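Local coordinates for protein AGR_C_1268p (Agrobacterium tumefaciens str. C58, PDB 2GHS) that probably acts as a gluconolactonase of the SMP-30/regucalcin family, a beta-propeller whose central pocket takes up one divalent metal ion per subunit, at residues 50-55 against 272-277; 135-140 against 180-185; 194-199 against 230-235; 200-205 against 222-227. All blocks are in the same frame, centred on the assembly; numbering follows the deposited sequence.

Interaction 1 of 4, residues 50-55 against 272-277; sequences LGEGPT and QTTCPA. With EDO (1,2-ethanediol), chain D.
Thr274 CB lies over one face of the Glu52 carboxylate, 3.8 Å from CD, and Cys275 CB approaches OE1 obliquely from the same side at 3.5 Å. At the edge, OE1 turns its anti lone pair to the backbone N of Gly53 (2.9 Å), which restrains the rotation of the group. The other oxygen, OE2, accepts from O2 of a bound 1,2-ethanediol, a molecule probably taken up from the crystallisation liquor. Glu52 is predicted to bind the divalent metal.

The two strands run nearly parallel, 13° apart, as inner strands of neighbouring blades do round the channel of a six-bladed propeller. These are the first and last such strands in the chain, and side chains rather than a backbone ladder join them. Thr274 OG1, between the backbone N and the carbonyl carbon (chi1 52°), donates to Gly51 O at 2.6 Å from well above the carbonyl plane; Thr289 is its second partner. Further along, the Pro54 ring packs through CD on Cys275 CB (3.5 Å) and through CB on Ala277 CB (3.7 Å). Beside this apolar patch a water donates to both Pro54 O and Pro276 O.

Interaction 2 of 4, residues 135-140 against 180-185; sequences RSNDGR and IPNSIC. With EDO (1,2-ethanediol), chain D.
Asn137 ND2 donates to Pro181 O across the strands at 2.9 Å, with the acceptor in the amide plane and the donor nearly along the C=O axis. Two more direct bonds cross further on. With CG anti to its backbone N (chi1 -176°), Asp138 sends its carboxylate to the other strand, where OD2 accepts from Ile184 N at 2.9 Å, approached almost head-on. Arg140 NE then donates to Ile184 O at 2.9 Å, each partner in the other's plane; its NH1 pairs with Glu321 in a salt bridge. One water binds this end together: it accepts from Arg140 NH2 and lies 2.8 Å from Asp138 OD1, close to Ile184 O as well.

Packing is tight where polar and apolar atoms meet. Asp138 and Ile184 pass one another antiparallel, bringing OD2 to 3.2 Å from Ile184 CB, while Arg140 CB rests on Ile184 CG2.

The bound 1,2-ethanediol supplies the third set of bonds. Its O1 accepts from Arg135 NH2 in an almost straight bond (175°) and donates to Asn137 OD1, which Arg135 NH1 also grips at 3.0 Å. Its O2 receives both Asn137 ND2 and Asn182 ND2, the latter at 3.0 Å. Pro181 O, the diol and Arg135 together fix the turn of the Asn137 amide. Arg135 and Asn137 are predicted substrate ligands and Asn182 a predicted metal ligand, consistent with a sugar-lactone pocket at the mouth of a propeller channel, lined by the inner strands of adjacent blades.

Interaction 3 of 4, residues 194-199 against 230-235; sequences YFVDTK and GGMDGS
A side-chain hydroxyl bound to a backbone carbonyl joins two neighbouring propeller blades here: Thr198 follows the end of strand 192-197, the second strand of one blade, and Met232 lies near the start of the inner strand, 231-237, of the next. Thr198 OG1 donates to Met232 O at 2.7 Å, 25° out of the carbonyl plane. The torsion that sets OG1 beside its own backbone N (chi1 -57°) leaves CG2 anti to that N, and this methyl group reaches Gly231 CA at 3.7 Å and Asp233 OD1 at 3.6 Å. Gly231, with no side chain, allows the methyl to come so near the strand.

Val196 adds the apolar part of the contact. Its CG1 touches Met232 O at 3.4 Å and Met232 CB at 4.0 Å, the two side chains crossing at about a right angle; Met232 is present as selenomethionine. An Asx turn spans Thr198, at the bend where the threonine faces the next blade: Asp197 OD1 accepts from Lys199 N at 3.1 Å. Asp197 OD1 also takes the backbone N of Ile180.

Besides giving its proton to Met232 O, the Thr198 hydroxyl accepts from Asn182 ND2. It would thus be a second-shell group between Asn182, a predicted metal ligand, and the strand bearing Asp233, predicted to be both a metal ligand and the proton donor/acceptor, a position consistent with setting the two relative to each other.

Interaction 4 of 4, residues 200-205 against 222-227; sequences VNRLMR and FIDSTG
A classic beta bulge marks the pairing of the last two strands of a propeller blade, 202-207 and 220-224, which run antiparallel. Leu203 O accepts from two consecutive amides, Phe222 N at 2.8 Å and Ile223 N at 3.1 Å, while Leu203 N returns a bond to Ile223 O at 2.8 Å. Beyond the strands Asn201 O is held twice, by Ser225 N and, in one of that serine's two conformers, by Ser225 OG, each at 2.9 Å. Leu203 CD2, also from one of two conformers, meets the edge of the Phe222 ring at CD2 (3.7 Å), and Arg205 CG packs against Phe222 CB at 3.9 Å.

On the other flank, Arg202 and Asp224 form the non-hydrogen-bonded pair and run alongside one another in the same direction. The extended arginine makes a salt bridge whose bond from NE to Asp224 OD2 is long and weak (3.5 Å), and a water links Arg202 NH2 to the same OD2. Thr226 OG1 sits over one face of the Arg202 guanidinium, offset from its centre. Asp224 OD1 accepts from Thr226 N at 3.0 Å.

Thus OD1 closes an Asx turn and OD2 meets the arginine; at this solvent-facing edge the charge pairing is likely to be modest.

How the interactions relate
Interactions 1, 2 and 3 surround one pocket, whereas interaction 4 lies outward, its centre about 17 Å from that of the chain. The ethanediol bridges interactions 1 and 2. Three predicted metal ligands converge from separate contacts: Glu52 OE2 is 4.2 Å from Asn182 OD1 and 4.1 Å from Asp233 OD2, a cluster that could hold a divalent cation; the deposited potassium occupies a different site. Backbone and hydroxyl bonds also tie the blades to one another, with Thr274 O 2.8 Å from Gly234 N and Ser183 OG 2.6 Å from Ser235 OG. Asn201 OD1 of interaction 4 reaches Met232 N at 2.9 Å, joining the turn before strand 202-207 to the strand bearing Asp233.

Interaction 1 of 4, residues 50-55 against 272-277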
loop_
_atom_site.group_PDB
_atom_site.type_symbol
_atom_site.label_atom_id
_atom_site.label_comp_id
_atom_site.label_asym_id
_atom_site.label_seq_id
_atom_site.Cartn_x
_atom_site.Cartn_y
_atom_site.Cartn_z
ATOM N N LEU A 50 0.227 13.034 -1.272
ATOM C CA LEU A 50 0.875 11.729 -1.126
ATOM C C LEU A 50 -0.208 10.672 -0.958
ATOM O O LEU A 50 -0.555 10.257 0.165
ATOM C CB LEU A 50 1.890 11.740 0.029
ATOM C CG LEU A 50 2.725 10.458 0.170
ATOM C CD1 LEU A 50 3.336 10.062 -1.127
ATOM C CD2 LEU A 50 3.806 10.595 1.253
ATOM N N GLY A 51 -0.786 10.270 -2.088
ATOM C CA GLY A 51 -1.804 9.263 -2.081
ATOM C C GLY A 51 -1.157 7.936 -1.774
ATOM O O GLY A 51 -0.126 7.606 -2.403
ATOM N N GLU A 52 -1.720 7.175 -0.818
ATOM C CA GLU A 52 -1.119 5.896 -0.407
ATOM C C GLU A 52 -2.077 4.966 0.313
ATOM O O GLU A 52 -3.187 5.361 0.715
ATOM C CB GLU A 52 0.093 6.134 0.535
ATOM C CG GLU A 52 1.505 6.040 -0.086
ATOM C CD GLU A 52 1.942 4.610 -0.541
ATOM O OE1 GLU A 52 1.089 3.665 -0.485
ATOM O OE2 GLU A 52 3.145 4.468 -0.958
ATOM N N GLY A 53 -1.655 3.705 0.466
ATOM C CA GLY A 53 -2.422 2.785 1.267
ATOM C C GLY A 53 -3.846 2.426 0.827
ATOM O O GLY A 53 -4.700 2.198 1.688
ATOM N N PRO A 54 -4.107 2.347 -0.488
ATOM C CA PRO A 54 -5.495 2.068 -0.890
ATOM C C PRO A 54 -5.945 0.673 -0.537
ATOM O O PRO A 54 -5.113 -0.270 -0.546
ATOM C CB PRO A 54 -5.447 2.161 -2.435
ATOM C CG PRO A 54 -4.051 1.901 -2.773
ATOM C CD PRO A 54 -3.223 2.476 -1.642
ATOM N N THR A 55 -7.237 0.505 -0.252
ATOM C CA THR A 55 -7.796 -0.822 -0.006
ATOM C C THR A 55 -9.292 -0.769 -0.311
ATOM O O THR A 55 -9.850 0.322 -0.524
ATOM C CB THR A 55 -7.475 -1.296 1.460
ATOM O OG1 THR A 55 -7.882 -2.658 1.641
ATOM C CG2 THR A 55 -8.150 -0.435 2.485
ATOM N N GLN A 272 4.385 9.773 -10.290
ATOM C CA GLN A 272 4.803 9.359 -8.952
ATOM C C GLN A 272 3.808 8.334 -8.409
ATOM O O GLN A 272 3.032 8.598 -7.483
ATOM C CB GLN A 272 4.979 10.553 -8.037
ATOM C CG GLN A 272 5.999 11.502 -8.570
ATOM C CD GLN A 272 6.496 12.512 -7.616
ATOM O OE1 GLN A 272 7.685 12.819 -7.647
ATOM N NE2 GLN A 272 5.622 13.079 -6.797
ATOM N N THR A 273 3.885 7.150 -9.027
ATOM C CA THR A 273 2.920 6.083 -8.806
ATOM C C THR A 273 3.225 5.479 -7.432
ATOM O O THR A 273 4.392 5.134 -7.142
ATOM C CB THR A 273 3.079 4.985 -9.845
ATOM O OG1 THR A 273 3.527 5.528 -11.061
ATOM C CG2 THR A 273 1.765 4.242 -10.066
ATOM N N THR A 274 2.209 5.325 -6.579
ATOM C CA THR A 274 2.497 4.864 -5.216
ATOM C C THR A 274 1.995 3.470 -4.828
ATOM O O THR A 274 2.709 2.762 -4.167
ATOM C CB THR A 274 1.978 5.848 -4.172
ATOM O OG1 THR A 274 0.621 6.135 -4.429
ATOM C CG2 THR A 274 2.787 7.130 -4.207
ATOM N N CYS A 275 0.809 3.073 -5.245
ATOM C CA CYS A 275 0.248 1.812 -4.763
ATOM C C CYS A 275 -0.952 1.338 -5.572
ATOM O O CYS A 275 -1.804 2.147 -5.909
ATOM C CB CYS A 275 -0.157 1.910 -3.282
ATOM S SG CYS A 275 -0.355 0.293 -2.464
ATOM N N PRO A 276 -1.003 0.027 -5.870
ATOM C CA PRO A 276 -2.235 -0.554 -6.423
ATOM C C PRO A 276 -3.194 -1.147 -5.378
ATOM O O PRO A 276 -2.807 -1.456 -4.244
ATOM C CB PRO A 276 -1.694 -1.638 -7.339
ATOM C CG PRO A 276 -0.394 -2.025 -6.758
ATOM C CD PRO A 276 0.056 -0.987 -5.787
ATOM N N ALA A 277 -4.426 -1.391 -5.783
ATOM C CA ALA A 277 -5.402 -2.101 -4.941
ATOM C C ALA A 277 -6.415 -2.821 -5.837
ATOM O O ALA A 277 -6.815 -2.272 -6.840
ATOM C CB ALA A 277 -6.111 -1.143 -4.002
HETATM C C1 EDO D . 7.055 6.987 0.616
HETATM O O1 EDO D . 5.891 7.377 1.351
HETATM C C2 EDO D . 6.570 6.145 -0.573
HETATM O O2 EDO D . 5.891 4.949 -0.124
HETATM O O HOH W 1 -3.972 -2.457 -2.002
#

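Interaction 2 of 4, residues 135-140 against 180-185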
loop_
_atom_site.group_PDB
_atom_site.type_symbol
_atom_site.label_atom_id
_atom_site.label_comp_id
_atom_site.label_asym_id
_atom_site.label_seq_id
_atom_site.Cartn_x
_atom_site.Cartn_y
_atom_site.Cartn_z
ATOM N N ARG A 135 7.591 8.027 10.841
ATOM C CA ARG A 135 6.171 7.858 10.502
ATOM C C ARG A 135 5.951 6.442 9.973
ATOM O O ARG A 135 6.914 5.718 9.661
ATOM C CB ARG A 135 5.718 8.912 9.481
ATOM C CG ARG A 135 6.380 8.853 8.085
ATOM C CD ARG A 135 5.553 9.698 7.183
ATOM N NE ARG A 135 6.040 9.760 5.821
ATOM C CZ ARG A 135 5.785 8.894 4.842
ATOM N NH1 ARG A 135 5.070 7.790 5.033
ATOM N NH2 ARG A 135 6.293 9.136 3.622
ATOM N N SER A 136 4.694 6.035 9.924
ATOM C CA SER A 136 4.347 4.774 9.262
ATOM C C SER A 136 4.301 4.939 7.763
ATOM O O SER A 136 4.068 6.023 7.247
ATOM C CB SER A 136 3.029 4.150 9.775
ATOM O OG SER A 136 1.932 5.033 9.578
ATOM N N ASN A 137 4.458 3.835 7.048
ATOM C CA ASN A 137 4.383 3.861 5.595
ATOM C C ASN A 137 3.512 2.673 5.132
ATOM O O ASN A 137 2.420 2.433 5.649
ATOM C CB ASN A 137 5.815 3.916 4.978
ATOM C CG ASN A 137 5.794 4.397 3.517
ATOM O OD1 ASN A 137 5.168 5.411 3.241
ATOM N ND2 ASN A 137 6.489 3.676 2.587
ATOM N N ASP A 138 4.015 1.924 4.181
ATOM C CA ASP A 138 3.307 0.819 3.528
ATOM C C ASP A 138 2.904 -0.266 4.540
ATOM O O ASP A 138 3.665 -0.609 5.435
ATOM C CB ASP A 138 4.294 0.211 2.553
ATOM C CG ASP A 138 3.690 -0.896 1.722
ATOM O OD1 ASP A 138 2.559 -0.722 1.176
ATOM O OD2 ASP A 138 4.367 -1.945 1.594
ATOM N N GLY A 139 1.738 -0.846 4.373
ATOM C CA GLY A 139 1.386 -1.999 5.209
ATOM C C GLY A 139 0.405 -2.856 4.459
ATOM O O GLY A 139 -0.210 -2.408 3.487
ATOM N N ARG A 140 0.276 -4.121 4.858
ATOM C CA ARG A 140 -0.717 -5.003 4.229
ATOM C C ARG A 140 -1.087 -6.141 5.179
ATOM O O ARG A 140 -0.248 -6.591 5.941
ATOM C CB ARG A 140 -0.214 -5.555 2.887
ATOM C CG ARG A 140 -1.377 -6.132 2.029
ATOM C CD ARG A 140 -1.049 -6.361 0.597
ATOM N NE ARG A 140 -0.553 -5.146 -0.033
ATOM C CZ ARG A 140 -1.329 -4.147 -0.407
ATOM N NH1 ARG A 140 -2.628 -4.238 -0.245
ATOM N NH2 ARG A 140 -0.794 -3.045 -0.931
ATOM N N ILE A 180 13.091 2.949 3.394
ATOM C CA ILE A 180 11.719 3.161 2.940
ATOM C C ILE A 180 11.091 1.794 2.700
ATOM O O ILE A 180 11.264 1.186 1.620
ATOM C CB ILE A 180 11.599 4.009 1.658
ATOM C CG1 ILE A 180 12.337 5.363 1.816
ATOM C CG2 ILE A 180 10.114 4.209 1.284
ATOM C CD1 ILE A 180 12.551 6.058 0.507
ATOM N N PRO A 181 10.351 1.302 3.700
ATOM C CA PRO A 181 9.703 -0.003 3.491
ATOM C C PRO A 181 8.571 0.079 2.517
ATOM O O PRO A 181 7.822 1.056 2.492
ATOM C CB PRO A 181 9.226 -0.398 4.893
ATOM C CG PRO A 181 9.089 0.861 5.602
ATOM C CD PRO A 181 10.028 1.858 5.037
ATOM N N ASN A 182 8.466 -0.915 1.642
ATOM C CA ASN A 182 7.416 -0.893 0.621
ATOM C C ASN A 182 7.194 -2.268 0.051
ATOM O O ASN A 182 7.779 -3.257 0.526
ATOM C CB ASN A 182 7.821 0.133 -0.466
ATOM C CG ASN A 182 6.906 1.342 -0.533
ATOM O OD1 ASN A 182 5.678 1.195 -0.481
ATOM N ND2 ASN A 182 7.500 2.540 -0.781
ATOM N N SER A 183 6.327 -2.336 -0.957
ATOM C CA SER A 183 5.994 -3.585 -1.663
ATOM C C SER A 183 5.591 -4.737 -0.820
ATOM O O SER A 183 5.799 -5.888 -1.194
ATOM C CB SER A 183 7.155 -3.988 -2.580
ATOM O OG SER A 183 6.798 -5.051 -3.485
ATOM N N ILE A 184 5.010 -4.449 0.342
ATOM C CA ILE A 184 4.547 -5.525 1.227
ATOM C C ILE A 184 3.316 -6.209 0.661
ATOM O O ILE A 184 2.277 -5.573 0.378
ATOM C CB ILE A 184 4.280 -4.987 2.640
ATOM C CG1 ILE A 184 5.582 -4.434 3.272
ATOM C CG2 ILE A 184 3.715 -6.081 3.498
ATOM C CD1 ILE A 184 5.292 -3.709 4.582
ATOM N N CYS A 185 3.451 -7.514 0.427
ATOM C CA CYS A 185 2.331 -8.312 -0.031
ATOM C C CYS A 185 2.657 -9.784 0.152
ATOM O O CYS A 185 3.734 -10.143 0.601
ATOM C CB CYS A 185 1.989 -8.004 -1.509
ATOM S SG CYS A 185 3.295 -8.325 -2.661
HETATM C C1 EDO D . 7.055 6.987 0.616
HETATM O O1 EDO D . 5.891 7.377 1.351
HETATM C C2 EDO D . 6.570 6.145 -0.573
HETATM O O2 EDO D . 5.891 4.949 -0.124
HETATM O O HOH W 2 2.296 -2.846 -0.600
#

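Interaction 3 of 4, residues 194-199 against 230-235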
loop_
_atom_site.group_PDB
_atom_site.type_symbol
_atom_site.label_atom_id
_atom_site.label_comp_id
_atom_site.label_asym_id
_atom_site.label_seq_id
_atom_site.Cartn_x
_atom_site.Cartn_y
_atom_site.Cartn_z
ATOM N N TYR A 194 6.573 -10.728 0.768
ATOM C CA TYR A 194 7.447 -9.909 -0.044
ATOM C C TYR A 194 7.559 -8.507 0.549
ATOM O O TYR A 194 6.629 -8.011 1.172
ATOM C CB TYR A 194 6.905 -9.777 -1.477
ATOM C CG TYR A 194 6.641 -11.107 -2.158
ATOM C CD1 TYR A 194 7.661 -11.816 -2.729
ATOM C CD2 TYR A 194 5.350 -11.627 -2.253
ATOM C CE1 TYR A 194 7.451 -13.030 -3.315
ATOM C CE2 TYR A 194 5.095 -12.809 -2.887
ATOM C CZ TYR A 194 6.153 -13.535 -3.414
ATOM O OH TYR A 194 5.935 -14.732 -4.064
ATOM N N PHE A 195 8.723 -7.897 0.384
ATOM C CA PHE A 195 8.944 -6.500 0.754
ATOM C C PHE A 195 10.167 -5.949 0.054
ATOM O O PHE A 195 10.977 -6.685 -0.470
ATOM C CB PHE A 195 9.084 -6.297 2.283
ATOM C CG PHE A 195 10.355 -6.792 2.865
ATOM C CD1 PHE A 195 10.495 -8.105 3.282
ATOM C CD2 PHE A 195 11.427 -5.922 3.009
ATOM C CE1 PHE A 195 11.717 -8.536 3.831
ATOM C CE2 PHE A 195 12.629 -6.355 3.580
ATOM C CZ PHE A 195 12.752 -7.659 3.981
ATOM N N VAL A 196 10.295 -4.632 0.074
ATOM C CA VAL A 196 11.443 -3.971 -0.527
ATOM C C VAL A 196 11.825 -2.789 0.348
ATOM O O VAL A 196 11.000 -2.290 1.106
ATOM C CB VAL A 196 11.117 -3.433 -1.967
ATOM C CG1 VAL A 196 10.212 -2.153 -1.966
ATOM C CG2 VAL A 196 12.384 -3.175 -2.791
ATOM N N ASP A 197 13.081 -2.367 0.225
ATOM C CA ASP A 197 13.532 -1.060 0.730
ATOM C C ASP A 197 13.629 -0.248 -0.563
ATOM O O ASP A 197 14.456 -0.534 -1.431
ATOM C CB ASP A 197 14.852 -1.165 1.442
ATOM C CG ASP A 197 15.374 0.185 1.931
ATOM O OD1 ASP A 197 14.838 1.263 1.539
ATOM O OD2 ASP A 197 16.357 0.155 2.705
ATOM N N THR A 198 12.752 0.735 -0.726
ATOM C CA THR A 198 12.685 1.514 -1.983
ATOM C C THR A 198 14.012 2.176 -2.344
ATOM O O THR A 198 14.287 2.397 -3.497
ATOM C CB THR A 198 11.551 2.555 -1.929
ATOM O OG1 THR A 198 10.305 1.893 -1.670
ATOM C CG2 THR A 198 11.394 3.307 -3.258
ATOM N N LYS A 199 14.839 2.480 -1.353
ATOM C CA LYS A 199 16.156 3.059 -1.631
ATOM C C LYS A 199 17.167 2.051 -2.238
ATOM O O LYS A 199 18.205 2.462 -2.783
ATOM C CB LYS A 199 16.740 3.662 -0.358
ATOM C CG LYS A 199 15.965 4.865 0.167
ATOM N N GLY A 230 13.472 4.603 -11.279
ATOM C CA GLY A 230 12.296 4.596 -10.433
ATOM C C GLY A 230 12.443 3.721 -9.188
ATOM O O GLY A 230 13.367 2.917 -9.079
ATOM N N GLY A 231 11.526 3.910 -8.256
ATOM C CA GLY A 231 11.504 3.233 -6.960
ATOM C C GLY A 231 10.361 2.257 -6.838
ATOM O O GLY A 231 9.248 2.595 -7.215
HETATM N N MSE A 232 10.637 1.062 -6.331
HETATM C CA MSE A 232 9.575 0.075 -6.109
HETATM C C MSE A 232 8.777 0.526 -4.897
HETATM O O MSE A 232 9.300 0.587 -3.775
HETATM C CB MSE A 232 10.129 -1.322 -5.908
HETATM C CG MSE A 232 10.885 -1.816 -7.105
HETATM SE SE MSE A 232 11.471 -3.674 -6.822
HETATM C CE MSE A 232 9.978 -4.585 -7.662
ATOM N N ASP A 233 7.503 0.863 -5.136
ATOM C CA ASP A 233 6.647 1.369 -4.072
ATOM C C ASP A 233 5.656 0.259 -3.652
ATOM O O ASP A 233 6.083 -0.870 -3.446
ATOM C CB ASP A 233 5.951 2.674 -4.538
ATOM C CG ASP A 233 6.679 3.917 -4.095
ATOM O OD1 ASP A 233 7.941 3.903 -4.017
ATOM O OD2 ASP A 233 5.985 4.912 -3.827
ATOM N N GLY A 234 4.349 0.554 -3.516
ATOM C CA GLY A 234 3.399 -0.444 -3.040
ATOM C C GLY A 234 3.150 -1.531 -4.052
ATOM O O GLY A 234 3.337 -1.329 -5.269
ATOM N N SER A 235 2.798 -2.706 -3.527
ATOM C CA SER A 235 2.472 -3.870 -4.343
ATOM C C SER A 235 1.300 -4.681 -3.855
ATOM O O SER A 235 1.037 -4.748 -2.650
ATOM C CB SER A 235 3.642 -4.840 -4.396
ATOM O OG SER A 235 4.787 -4.263 -5.008
#

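Interaction 4 of 4, residues 200-205 against 222-227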
loop_
_atom_site.group_PDB
_atom_site.type_symbol
_atom_site.label_atom_id
_atom_site.label_comp_id
_atom_site.label_asym_id
_atom_site.label_seq_id
_atom_site.Cartn_x
_atom_site.Cartn_y
_atom_site.Cartn_z
ATOM N N VAL A 200 16.863 0.752 -2.126
ATOM C CA VAL A 200 17.747 -0.335 -2.530
ATOM C C VAL A 200 17.189 -1.068 -3.755
ATOM O O VAL A 200 17.937 -1.424 -4.684
ATOM C CB VAL A 200 17.938 -1.308 -1.345
ATOM C CG1 VAL A 200 18.658 -2.590 -1.769
ATOM C CG2 VAL A 200 18.659 -0.613 -0.175
ATOM N N ASN A 201 15.868 -1.233 -3.807
ATOM C CA ASN A 201 15.185 -1.818 -4.969
ATOM C C ASN A 201 15.529 -3.296 -5.194
ATOM O O ASN A 201 15.539 -3.780 -6.332
ATOM C CB ASN A 201 15.449 -1.014 -6.257
ATOM C CG ASN A 201 14.418 0.089 -6.511
ATOM O OD1 ASN A 201 13.318 0.100 -5.937
ATOM N ND2 ASN A 201 14.790 1.033 -7.370
ATOM N N ARG A 202 15.792 -4.009 -4.103
ATOM C CA ARG A 202 15.858 -5.460 -4.143
ATOM C C ARG A 202 14.657 -6.041 -3.445
ATOM O O ARG A 202 14.564 -6.032 -2.199
ATOM C CB ARG A 202 17.140 -6.002 -3.528
ATOM C CG ARG A 202 18.347 -5.584 -4.291
ATOM C CD ARG A 202 19.593 -6.390 -3.929
ATOM N NE ARG A 202 20.755 -5.856 -4.666
ATOM C CZ ARG A 202 21.618 -4.957 -4.183
ATOM N NH1 ARG A 202 21.495 -4.504 -2.940
ATOM N NH2 ARG A 202 22.630 -4.524 -4.943
ATOM N N LEU A 203 13.714 -6.524 -4.230
ATOM C CA LEU A 203 12.474 -7.071 -3.669
ATOM C C LEU A 203 12.804 -8.448 -3.074
ATOM O O LEU A 203 13.345 -9.340 -3.762
ATOM C CB LEU A 203 11.387 -7.153 -4.740
ATOM C CG LEU A 203 9.983 -7.523 -4.234
ATOM C CD1 LEU A 203 8.902 -6.882 -5.115
ATOM C CD2 LEU A 203 9.834 -9.028 -4.190
HETATM N N MSE A 204 12.504 -8.599 -1.801
HETATM C CA MSE A 204 12.820 -9.793 -1.047
HETATM C C MSE A 204 11.598 -10.698 -0.961
HETATM O O MSE A 204 10.474 -10.223 -0.958
HETATM C CB MSE A 204 13.194 -9.387 0.372
HETATM C CG MSE A 204 14.210 -8.270 0.446
HETATM SE SE MSE A 204 15.900 -8.675 -0.428
HETATM C CE MSE A 204 16.620 -10.000 0.789
ATOM N N ARG A 205 11.837 -12.004 -0.865
ATOM C CA ARG A 205 10.817 -12.962 -0.485
ATOM C C ARG A 205 11.198 -13.610 0.831
ATOM O O ARG A 205 12.396 -13.818 1.116
ATOM C CB ARG A 205 10.618 -14.013 -1.591
ATOM C CG ARG A 205 11.779 -14.923 -1.860
ATOM C CD ARG A 205 11.442 -16.160 -2.802
ATOM N NE ARG A 205 12.623 -17.003 -3.007
ATOM C CZ ARG A 205 13.108 -17.912 -2.149
ATOM N NH1 ARG A 205 12.499 -18.162 -0.988
ATOM N NH2 ARG A 205 14.222 -18.575 -2.455
ATOM N N PHE A 222 14.524 -11.806 -4.385
ATOM C CA PHE A 222 13.645 -12.366 -5.390
ATOM C C PHE A 222 13.736 -11.594 -6.720
ATOM O O PHE A 222 13.943 -12.215 -7.779
ATOM C CB PHE A 222 12.212 -12.401 -4.834
ATOM C CG PHE A 222 11.169 -12.967 -5.774
ATOM C CD1 PHE A 222 11.353 -14.176 -6.428
ATOM C CD2 PHE A 222 9.966 -12.304 -5.940
ATOM C CE1 PHE A 222 10.359 -14.691 -7.253
ATOM C CE2 PHE A 222 8.959 -12.829 -6.765
ATOM C CZ PHE A 222 9.162 -14.010 -7.422
ATOM N N ILE A 223 13.604 -10.266 -6.663
ATOM C CA ILE A 223 13.737 -9.397 -7.859
ATOM C C ILE A 223 14.755 -8.262 -7.602
ATOM O O ILE A 223 14.510 -7.393 -6.751
ATOM C CB ILE A 223 12.353 -8.794 -8.271
ATOM C CG1 ILE A 223 11.336 -9.929 -8.530
ATOM C CG2 ILE A 223 12.530 -7.856 -9.490
ATOM C CD1 ILE A 223 9.864 -9.497 -8.568
ATOM N N ASP A 224 15.894 -8.313 -8.316
ATOM C CA ASP A 224 16.920 -7.288 -8.207
ATOM C C ASP A 224 16.627 -6.256 -9.303
ATOM O O ASP A 224 16.827 -6.514 -10.509
ATOM C CB ASP A 224 18.317 -7.891 -8.406
ATOM C CG ASP A 224 19.437 -6.899 -8.098
ATOM O OD1 ASP A 224 19.207 -5.678 -8.149
ATOM O OD2 ASP A 224 20.556 -7.359 -7.820
ATOM N N SER A 225 16.141 -5.100 -8.877
ATOM C CA SER A 225 15.865 -4.005 -9.813
ATOM C C SER A 225 16.735 -2.806 -9.446
ATOM O O SER A 225 16.368 -1.665 -9.677
ATOM C CB SER A 225 14.364 -3.638 -9.840
ATOM O OG SER A 225 13.917 -3.014 -8.642
ATOM N N THR A 226 17.916 -3.077 -8.883
ATOM C CA THR A 226 18.815 -2.021 -8.407
ATOM C C THR A 226 19.388 -1.228 -9.566
ATOM O O THR A 226 19.854 -1.785 -10.549
ATOM C CB THR A 226 19.978 -2.592 -7.598
ATOM O OG1 THR A 226 19.484 -3.295 -6.448
ATOM C CG2 THR A 226 20.955 -1.467 -7.157
ATOM N N GLY A 227 19.349 0.094 -9.439
ATOM C CA GLY A 227 19.845 0.970 -10.482
ATOM C C GLY A 227 18.890 1.213 -11.643
ATOM O O GLY A 227 19.157 2.082 -12.487
HETATM O O HOH W 3 17.850 1.520 -7.321
HETATM O O HOH W 4 22.501 -5.488 -7.987
#